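Local coordinates for protein tail assembly chaperone (Enterobacteria phage HK97, PDB 2OB9) that probably acts as a chaperone in assembling the phage tail, and associates with copies of itself in a spiral arrangement that diverged relatives appear to share, at residues L75-L80 against E95-I100; V33-P38 against S106-Q111. All coordinates share one frame; numbering follows the deposited sequence.

Contact 1. Residues L75-L80 against E95-I100; sequences LFIDVL and EQVREI
Val-97 sits against Phe-76 and Ile-77, so a single branched side chain of the short helix 94-98 meets two consecutive residues near the C-terminal end of the long helix 61-79. The backbones come closest at Ile-77 and Val-97, where the CA atoms are 8.0 Å apart. Val-97 CB itself already touches the far end of Ile-77, 4.0 Å from Ile-77 CD1. From there the side chain forks. With chi1 at 175°, CG1 lies anti to the backbone N and CG2 anti to the carbonyl carbon, which spreads the two methyls over the two partners. Val-97 CG1 goes to the phenyl ring, 4.0 Å from Phe-76 CD2, and approaches it obliquely, the valine coming across the line of the phenylalanine side chain. Val-97 CG2 goes to Ile-77 instead, 4.0 Å from CG1 and 4.1 Å from CD1 of that residue. Here the two side chains lie alongside with their tips pointing opposite ways, and the extended end of Ile-77 (chi2 157°) carries CD1 beside the valine fork. The phenyl ring has further neighbours: Leu-80 CB packs 4.2 Å above one face of Phe-76, toward the rim, and His-105 meets the ring with its plane turned about 65°. Phe-89, from the chain linking the two helices, also covers Val-97. Polar groups stay at the margin, where Arg-98 forms a salt bridge to Glu-94 and packs on Gln-47 of a second subunit. All three touching residues are buried and all the atoms that meet are carbon, at van der Waals separations. Between residues 75-80 and 95-100, 121 Å² is buried, summed over both sides, by apolar contact alone, so their alignment rests on shape rather than on directional bonds.

Contact 2. Residues V33-P38 against S106-Q111; sequences VVLREP and SRLLKQ
Arg-36 NH1 is gripped by two acceptors, Glu-37 O and Asp-78 OD2, just beyond Leu-35, the strand residue that touches Leu-108 and Gln-111. This is a helix laid on an antiparallel sheet: strand 31-36 runs between strands 20-25 and 80-81, and helix 103-113 covers one face. The hydrogen bond from Arg-36 NH1 to Glu-37 O is 3.2 Å long, with a moderately bent N-H...O angle of 148°; the oxygen lies close to the guanidinium plane. Asp-78 completes the grip as a salt bridge, and Phe-18 adds a cation-pi contact to Arg-36. Glu-37, in the loop that follows the strand, forms a salt bridge through OE1 to Arg-107 NH1 of a third subunit.

Leu-35 carries the packing. Its chi2 of -174° places CD1 opposite CA and onto the helix surface, where Leu-108 CD2 is 4.2 Å from that methyl. Gln-111 runs roughly perpendicular to Leu-35 and offers the aliphatic root of its side chain, with Gln-111 CB 3.6 Å from Leu-35 CD1. Closest of all is the backbone: Leu-108 O lies 3.5 Å from Leu-35 CD1.

Overall arrangement
From the N terminus, the chain passes through strands 20-25 and 31-36, whose end enters contact 2, and then through helix 40-49 to the long helix 61-79. The end of that helix enters contact 1, which closes a short loop through strand 80-81 when helix 94-98 returns. Helix 103-113 follows and shuts the much longer loop of contact 2, so the smaller closure lies wholly within the larger. The centres of the two contacts are about 11 Å apart, and the contacts themselves touch: Val-79 O lies 3.1 Å from Arg-36 N, a probable hydrogen bond, and Leu-75 packs on Pro-38. Sheet, long helix and C-terminal helices thus form one core, and both contacts also touch a second subunit.

Contact 1. Residues L75-L80 against E95-I100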
ATOM      1  N   LEU A  75       6.088 -28.900  -3.265  1.00 50.86           N
ATOM      2  CA  LEU A  75       6.972 -29.162  -2.163  1.00 50.43           C
ATOM      3  C   LEU A  75       7.114 -30.668  -1.968  1.00 49.51           C
ATOM      4  O   LEU A  75       8.202 -31.155  -1.664  1.00 49.43           O
ATOM      5  CB  LEU A  75       6.487 -28.478  -0.856  1.00 49.28           C
ATOM      6  CG  LEU A  75       6.924 -27.073  -0.514  1.00 50.26           C
ATOM      7  CD1 LEU A  75       6.479 -26.682   0.902  1.00 47.95           C
ATOM      8  CD2 LEU A  75       8.432 -26.942  -0.679  1.00 52.04           C
ATOM      9  N   PHE A  76       6.014 -31.405  -2.079  1.00 49.36           N
ATOM     10  CA  PHE A  76       6.053 -32.871  -1.830  1.00 48.79           C
ATOM     11  C   PHE A  76       7.024 -33.631  -2.725  1.00 49.62           C
ATOM     12  O   PHE A  76       7.801 -34.506  -2.278  1.00 50.97           O
ATOM     13  CB  PHE A  76       4.657 -33.499  -1.951  1.00 46.94           C
ATOM     14  CG  PHE A  76       4.674 -35.017  -1.859  1.00 47.43           C
ATOM     15  CD1 PHE A  76       4.824 -35.658  -0.628  1.00 45.86           C
ATOM     16  CD2 PHE A  76       4.550 -35.809  -3.010  1.00 45.71           C
ATOM     17  CE1 PHE A  76       4.845 -37.064  -0.542  1.00 42.28           C
ATOM     18  CE2 PHE A  76       4.578 -37.227  -2.919  1.00 46.06           C
ATOM     19  CZ  PHE A  76       4.704 -37.832  -1.688  1.00 46.15           C
ATOM     20  N   ILE A  77       6.928 -33.324  -4.004  1.00 49.72           N
ATOM     21  CA  ILE A  77       7.745 -33.918  -5.003  1.00 50.70           C
ATOM     22  C   ILE A  77       9.220 -33.662  -4.699  1.00 51.15           C
ATOM     23  O   ILE A  77      10.065 -34.473  -5.007  1.00 50.53           O
ATOM     24  CB  ILE A  77       7.326 -33.363  -6.335  1.00 50.52           C
ATOM     25  CG1 ILE A  77       6.098 -34.116  -6.840  1.00 50.48           C
ATOM     26  CG2 ILE A  77       8.461 -33.348  -7.333  1.00 51.95           C
ATOM     27  CD1 ILE A  77       5.303 -33.278  -7.854  1.00 54.67           C
ATOM     28  N   ASP A  78       9.503 -32.540  -4.060  1.00 52.37           N
ATOM     29  CA  ASP A  78      10.844 -32.158  -3.781  1.00 53.48           C
ATOM     30  C   ASP A  78      11.380 -32.780  -2.504  1.00 53.87           C
ATOM     31  O   ASP A  78      12.569 -33.085  -2.395  1.00 54.65           O
ATOM     32  CB  ASP A  78      10.912 -30.642  -3.683  1.00 55.24           C
ATOM     33  CG  ASP A  78      12.346 -30.132  -3.645  1.00 56.86           C
ATOM     34  OD1 ASP A  78      13.066 -30.283  -4.667  1.00 54.51           O
ATOM     35  OD2 ASP A  78      12.720 -29.601  -2.577  1.00 60.72           O
ATOM     36  N   VAL A  79      10.520 -32.982  -1.520  1.00 53.74           N
ATOM     37  CA  VAL A  79      10.998 -33.553  -0.267  1.00 52.88           C
ATOM     38  C   VAL A  79      11.181 -35.059  -0.264  1.00 52.25           C
ATOM     39  O   VAL A  79      11.926 -35.564   0.555  1.00 53.01           O
ATOM     40  CB  VAL A  79      10.145 -33.100   0.958  1.00 53.36           C
ATOM     41  CG1 VAL A  79      10.046 -31.589   0.997  1.00 52.01           C
ATOM     42  CG2 VAL A  79       8.758 -33.773   0.978  1.00 52.17           C
ATOM     43  N   LEU A  80      10.506 -35.774  -1.162  1.00 51.36           N
ATOM     44  CA  LEU A  80      10.389 -37.240  -1.066  1.00 50.86           C
ATOM     45  C   LEU A  80      11.443 -37.962  -1.863  1.00 51.07           C
ATOM     46  O   LEU A  80      11.504 -37.821  -3.086  1.00 51.20           O
ATOM     47  CB  LEU A  80       8.993 -37.742  -1.533  1.00 51.19           C
ATOM     48  CG  LEU A  80       8.733 -39.250  -1.343  1.00 50.70           C
ATOM     49  CD1 LEU A  80       8.538 -39.554   0.153  1.00 50.01           C
ATOM     50  CD2 LEU A  80       7.531 -39.764  -2.172  1.00 49.77           C
ATOM     51  N   GLU A  95       1.799 -32.797 -12.109  1.00 60.93           N
ATOM     52  CA  GLU A  95       0.422 -33.005 -12.520  1.00 60.37           C
ATOM     53  C   GLU A  95      -0.066 -34.445 -12.347  1.00 59.55           C
ATOM     54  O   GLU A  95      -1.209 -34.661 -11.947  1.00 60.50           O
ATOM     55  CB  GLU A  95       0.289 -32.545 -13.981  1.00 60.39           C
ATOM     56  CG  GLU A  95       1.623 -32.698 -14.747  1.00 60.35           C
ATOM     57  CD  GLU A  95       2.521 -31.444 -14.779  1.00 60.78           C
ATOM     58  OE1 GLU A  95       2.054 -30.337 -15.153  1.00 60.94           O
ATOM     59  OE2 GLU A  95       3.728 -31.589 -14.484  1.00 60.33           O
ATOM     60  N   GLN A  96       0.794 -35.417 -12.655  1.00 57.92           N
ATOM     61  CA  GLN A  96       0.553 -36.834 -12.360  1.00 56.39           C
ATOM     62  C   GLN A  96       0.355 -37.058 -10.856  1.00 54.87           C
ATOM     63  O   GLN A  96      -0.537 -37.777 -10.449  1.00 54.85           O
ATOM     64  CB  GLN A  96       1.747 -37.685 -12.837  1.00 56.69           C
ATOM     65  CG  GLN A  96       1.862 -37.909 -14.368  1.00 58.12           C
ATOM     66  CD  GLN A  96       1.995 -36.627 -15.198  1.00 58.01           C
ATOM     67  OE1 GLN A  96       2.867 -35.793 -14.952  1.00 58.50           O
ATOM     68  NE2 GLN A  96       1.124 -36.484 -16.203  1.00 58.96           N
ATOM     69  N   VAL A  97       1.204 -36.445 -10.037  1.00 54.00           N
ATOM     70  CA  VAL A  97       1.135 -36.595  -8.567  1.00 53.24           C
ATOM     71  C   VAL A  97      -0.100 -35.901  -7.976  1.00 53.79           C
ATOM     72  O   VAL A  97      -0.726 -36.419  -7.074  1.00 52.10           O
ATOM     73  CB  VAL A  97       2.467 -36.123  -7.856  1.00 53.15           C
ATOM     74  CG1 VAL A  97       2.341 -36.159  -6.336  1.00 49.82           C
ATOM     75  CG2 VAL A  97       3.660 -36.951  -8.324  1.00 50.03           C
ATOM     76  N   ARG A  98      -0.423 -34.722  -8.501  1.00 55.50           N
ATOM     77  CA  ARG A  98      -1.624 -33.973  -8.124  1.00 58.17           C
ATOM     78  C   ARG A  98      -2.942 -34.784  -8.130  1.00 58.45           C
ATOM     79  O   ARG A  98      -3.767 -34.615  -7.222  1.00 58.24           O
ATOM     80  CB  ARG A  98      -1.771 -32.712  -8.998  1.00 58.71           C
ATOM     81  CG  ARG A  98      -1.974 -31.412  -8.203  1.00 59.74           C
ATOM     82  CD  ARG A  98      -2.426 -30.227  -9.103  1.00 60.85           C
ATOM     83  NE  ARG A  98      -1.323 -29.634  -9.861  1.00 64.13           N
ATOM     84  CZ  ARG A  98      -1.361 -29.321 -11.154  1.00 64.66           C
ATOM     85  NH1 ARG A  98      -2.449 -29.537 -11.872  1.00 66.08           N
ATOM     86  NH2 ARG A  98      -0.297 -28.783 -11.731  1.00 64.63           N
ATOM     87  N   GLU A  99      -3.137 -35.674  -9.110  1.00 59.08           N
ATOM     88  CA  GLU A  99      -4.376 -36.473  -9.134  1.00 59.82           C
ATOM     89  C   GLU A  99      -4.505 -37.607  -8.099  1.00 59.73           C
ATOM     90  O   GLU A  99      -5.633 -38.049  -7.801  1.00 60.92           O
ATOM     91  CB  GLU A  99      -4.756 -36.960 -10.541  1.00 60.29           C
ATOM     92  CG  GLU A  99      -3.677 -37.578 -11.382  1.00 60.86           C
ATOM     93  CD  GLU A  99      -4.246 -38.244 -12.649  1.00 61.79           C
ATOM     94  OE1 GLU A  99      -5.158 -39.105 -12.523  1.00 63.72           O
ATOM     95  OE2 GLU A  99      -3.780 -37.906 -13.768  1.00 63.08           O
ATOM     96  N   ILE A 100      -3.386 -38.045  -7.528  1.00 58.36           N
ATOM     97  CA  ILE A 100      -3.413 -39.087  -6.512  1.00 57.25           C
ATOM     98  C   ILE A 100      -3.047 -38.588  -5.128  1.00 56.40           C
ATOM     99  O   ILE A 100      -3.125 -39.344  -4.169  1.00 57.05           O
ATOM    100  CB  ILE A 100      -2.504 -40.361  -6.873  1.00 57.56           C
ATOM    101  CG1 ILE A 100      -1.110 -40.364  -6.175  1.00 57.90           C
ATOM    102  CG2 ILE A 100      -2.558 -40.728  -8.375  1.00 58.09           C
ATOM    103  CD1 ILE A 100      -0.004 -39.451  -6.640  1.00 55.92           C
TER

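Contact 2. Residues V33-P38 against S106-Q111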
ATOM      1  N   VAL A  33      11.380 -44.520   3.251  1.00 49.69           N
ATOM      2  CA  VAL A  33      11.691 -43.432   2.338  1.00 49.37           C
ATOM      3  C   VAL A  33      12.621 -42.513   3.112  1.00 49.62           C
ATOM      4  O   VAL A  33      12.800 -42.674   4.320  1.00 50.13           O
ATOM      5  CB  VAL A  33      10.407 -42.631   1.877  1.00 49.65           C
ATOM      6  CG1 VAL A  33       9.405 -43.565   1.223  1.00 49.49           C
ATOM      7  CG2 VAL A  33       9.756 -41.790   3.051  1.00 47.53           C
ATOM      8  N   VAL A  34      13.236 -41.578   2.402  1.00 49.26           N
ATOM      9  CA  VAL A  34      14.029 -40.540   3.005  1.00 47.85           C
ATOM     10  C   VAL A  34      13.312 -39.225   2.733  1.00 47.39           C
ATOM     11  O   VAL A  34      12.917 -38.930   1.616  1.00 47.71           O
ATOM     12  CB  VAL A  34      15.486 -40.539   2.440  1.00 48.68           C
ATOM     13  CG1 VAL A  34      16.209 -39.246   2.799  1.00 47.10           C
ATOM     14  CG2 VAL A  34      16.286 -41.759   2.944  1.00 46.53           C
ATOM     15  N   LEU A  35      13.100 -38.466   3.785  1.00 47.45           N
ATOM     16  CA  LEU A  35      12.523 -37.143   3.702  1.00 48.43           C
ATOM     17  C   LEU A  35      13.633 -36.115   3.918  1.00 48.75           C
ATOM     18  O   LEU A  35      14.382 -36.191   4.895  1.00 48.94           O
ATOM     19  CB  LEU A  35      11.439 -36.958   4.810  1.00 48.04           C
ATOM     20  CG  LEU A  35      10.166 -37.822   4.745  1.00 47.68           C
ATOM     21  CD1 LEU A  35       9.158 -37.408   5.815  1.00 46.23           C
ATOM     22  CD2 LEU A  35       9.505 -37.818   3.335  1.00 44.11           C
ATOM     23  N   ARG A  36      13.716 -35.159   3.002  1.00 49.06           N
ATOM     24  CA  ARG A  36      14.683 -34.074   3.075  1.00 49.52           C
ATOM     25  C   ARG A  36      13.911 -32.753   3.180  1.00 48.41           C
ATOM     26  O   ARG A  36      12.805 -32.683   2.716  1.00 48.21           O
ATOM     27  CB  ARG A  36      15.623 -34.112   1.842  1.00 49.38           C
ATOM     28  CG  ARG A  36      15.032 -33.566   0.552  1.00 50.56           C
ATOM     29  CD  ARG A  36      16.187 -33.410  -0.379  1.00 52.21           C
ATOM     30  NE  ARG A  36      16.001 -33.181  -1.812  1.00 50.32           N
ATOM     31  CZ  ARG A  36      15.391 -32.139  -2.368  1.00 56.44           C
ATOM     32  NH1 ARG A  36      14.712 -31.267  -1.610  1.00 58.56           N
ATOM     33  NH2 ARG A  36      15.402 -32.002  -3.714  1.00 54.69           N
ATOM     34  N   GLU A  37      14.470 -31.742   3.839  1.00 48.26           N
ATOM     35  CA  GLU A  37      13.930 -30.396   3.773  1.00 48.06           C
ATOM     36  C   GLU A  37      13.892 -29.934   2.292  1.00 47.87           C
ATOM     37  O   GLU A  37      14.650 -30.438   1.487  1.00 47.94           O
ATOM     38  CB  GLU A  37      14.770 -29.440   4.614  1.00 47.75           C
ATOM     39  CG  GLU A  37      16.150 -29.179   4.047  1.00 48.90           C
ATOM     40  CD  GLU A  37      16.944 -28.258   4.937  1.00 51.20           C
ATOM     41  OE1 GLU A  37      16.442 -27.146   5.201  1.00 51.87           O
ATOM     42  OE2 GLU A  37      18.065 -28.636   5.351  1.00 53.06           O
ATOM     43  N   PRO A  38      12.976 -29.019   1.930  1.00 48.47           N
ATOM     44  CA  PRO A  38      12.965 -28.563   0.542  1.00 49.49           C
ATOM     45  C   PRO A  38      14.163 -27.725   0.163  1.00 50.59           C
ATOM     46  O   PRO A  38      14.748 -27.023   1.010  1.00 50.04           O
ATOM     47  CB  PRO A  38      11.691 -27.709   0.451  1.00 49.87           C
ATOM     48  CG  PRO A  38      10.875 -28.142   1.632  1.00 50.10           C
ATOM     49  CD  PRO A  38      11.845 -28.462   2.697  1.00 48.14           C
ATOM     50  N   SER A 106       0.403 -35.948   2.179  1.00 51.82           N
ATOM     51  CA  SER A 106       0.324 -34.687   2.870  1.00 51.84           C
ATOM     52  C   SER A 106       0.899 -34.782   4.286  1.00 50.93           C
ATOM     53  O   SER A 106       1.475 -33.838   4.771  1.00 49.26           O
ATOM     54  CB  SER A 106      -1.105 -34.152   2.822  1.00 51.69           C
ATOM     55  OG  SER A 106      -1.838 -34.550   3.975  1.00 53.14           O
ATOM     56  N   ARG A 107       0.784 -35.951   4.906  1.00 51.92           N
ATOM     57  CA  ARG A 107       1.402 -36.240   6.220  1.00 52.96           C
ATOM     58  C   ARG A 107       2.927 -36.406   6.080  1.00 51.85           C
ATOM     59  O   ARG A 107       3.679 -36.082   6.981  1.00 51.15           O
ATOM     60  CB  ARG A 107       0.806 -37.521   6.795  1.00 52.29           C
ATOM     61  CG  ARG A 107       1.328 -37.885   8.185  1.00 56.52           C
ATOM     62  CD  ARG A 107       0.891 -39.303   8.706  1.00 57.90           C
ATOM     63  NE  ARG A 107       1.392 -40.459   7.913  1.00 64.99           N
ATOM     64  CZ  ARG A 107       2.658 -40.892   7.924  1.00 68.08           C
ATOM     65  NH1 ARG A 107       3.586 -40.259   8.656  1.00 66.70           N
ATOM     66  NH2 ARG A 107       3.004 -41.963   7.198  1.00 69.30           N
ATOM     67  N   LEU A 108       3.377 -36.915   4.934  1.00 50.99           N
ATOM     68  CA  LEU A 108       4.815 -36.999   4.651  1.00 50.54           C
ATOM     69  C   LEU A 108       5.397 -35.610   4.357  1.00 50.52           C
ATOM     70  O   LEU A 108       6.483 -35.306   4.829  1.00 51.82           O
ATOM     71  CB  LEU A 108       5.128 -38.012   3.511  1.00 49.84           C
ATOM     72  CG  LEU A 108       4.980 -39.503   3.862  1.00 48.08           C
ATOM     73  CD1 LEU A 108       5.137 -40.365   2.635  1.00 45.57           C
ATOM     74  CD2 LEU A 108       5.993 -39.959   4.947  1.00 45.11           C
ATOM     75  N   LEU A 109       4.675 -34.764   3.621  1.00 49.17           N
ATOM     76  CA  LEU A 109       5.084 -33.385   3.471  1.00 48.72           C
ATOM     77  C   LEU A 109       5.308 -32.682   4.823  1.00 49.77           C
ATOM     78  O   LEU A 109       6.359 -32.047   5.011  1.00 48.65           O
ATOM     79  CB  LEU A 109       4.117 -32.591   2.603  1.00 48.10           C
ATOM     80  CG  LEU A 109       4.367 -31.084   2.340  1.00 48.43           C
ATOM     81  CD1 LEU A 109       5.804 -30.821   1.833  1.00 43.97           C
ATOM     82  CD2 LEU A 109       3.369 -30.559   1.287  1.00 48.21           C
ATOM     83  N   LYS A 110       4.335 -32.784   5.739  1.00 50.12           N
ATOM     84  CA  LYS A 110       4.442 -32.162   7.063  1.00 52.24           C
ATOM     85  C   LYS A 110       5.653 -32.621   7.847  1.00 52.82           C
ATOM     86  O   LYS A 110       6.382 -31.818   8.377  1.00 54.48           O
ATOM     87  CB  LYS A 110       3.167 -32.371   7.891  1.00 52.53           C
ATOM     88  CG  LYS A 110       2.117 -31.326   7.577  1.00 56.17           C
ATOM     89  CD  LYS A 110       0.768 -31.721   8.094  1.00 61.85           C
ATOM     90  CE  LYS A 110      -0.310 -30.768   7.583  1.00 65.92           C
ATOM     91  NZ  LYS A 110      -0.417 -29.525   8.415  1.00 67.83           N
ATOM     92  N   GLN A 111       5.839 -33.929   7.931  1.00 54.69           N
ATOM     93  CA  GLN A 111       6.997 -34.534   8.544  1.00 55.90           C
ATOM     94  C   GLN A 111       8.275 -33.922   7.936  1.00 55.46           C
ATOM     95  O   GLN A 111       9.158 -33.507   8.686  1.00 55.89           O
ATOM     96  CB  GLN A 111       6.925 -36.046   8.343  1.00 55.68           C
ATOM     97  CG  GLN A 111       7.286 -36.883   9.552  1.00 58.40           C
ATOM     98  CD  GLN A 111       7.136 -38.388   9.318  1.00 59.11           C
ATOM     99  OE1 GLN A 111       7.799 -39.201   9.979  1.00 65.70           O
ATOM    100  NE2 GLN A 111       6.265 -38.765   8.394  1.00 64.01           N
TER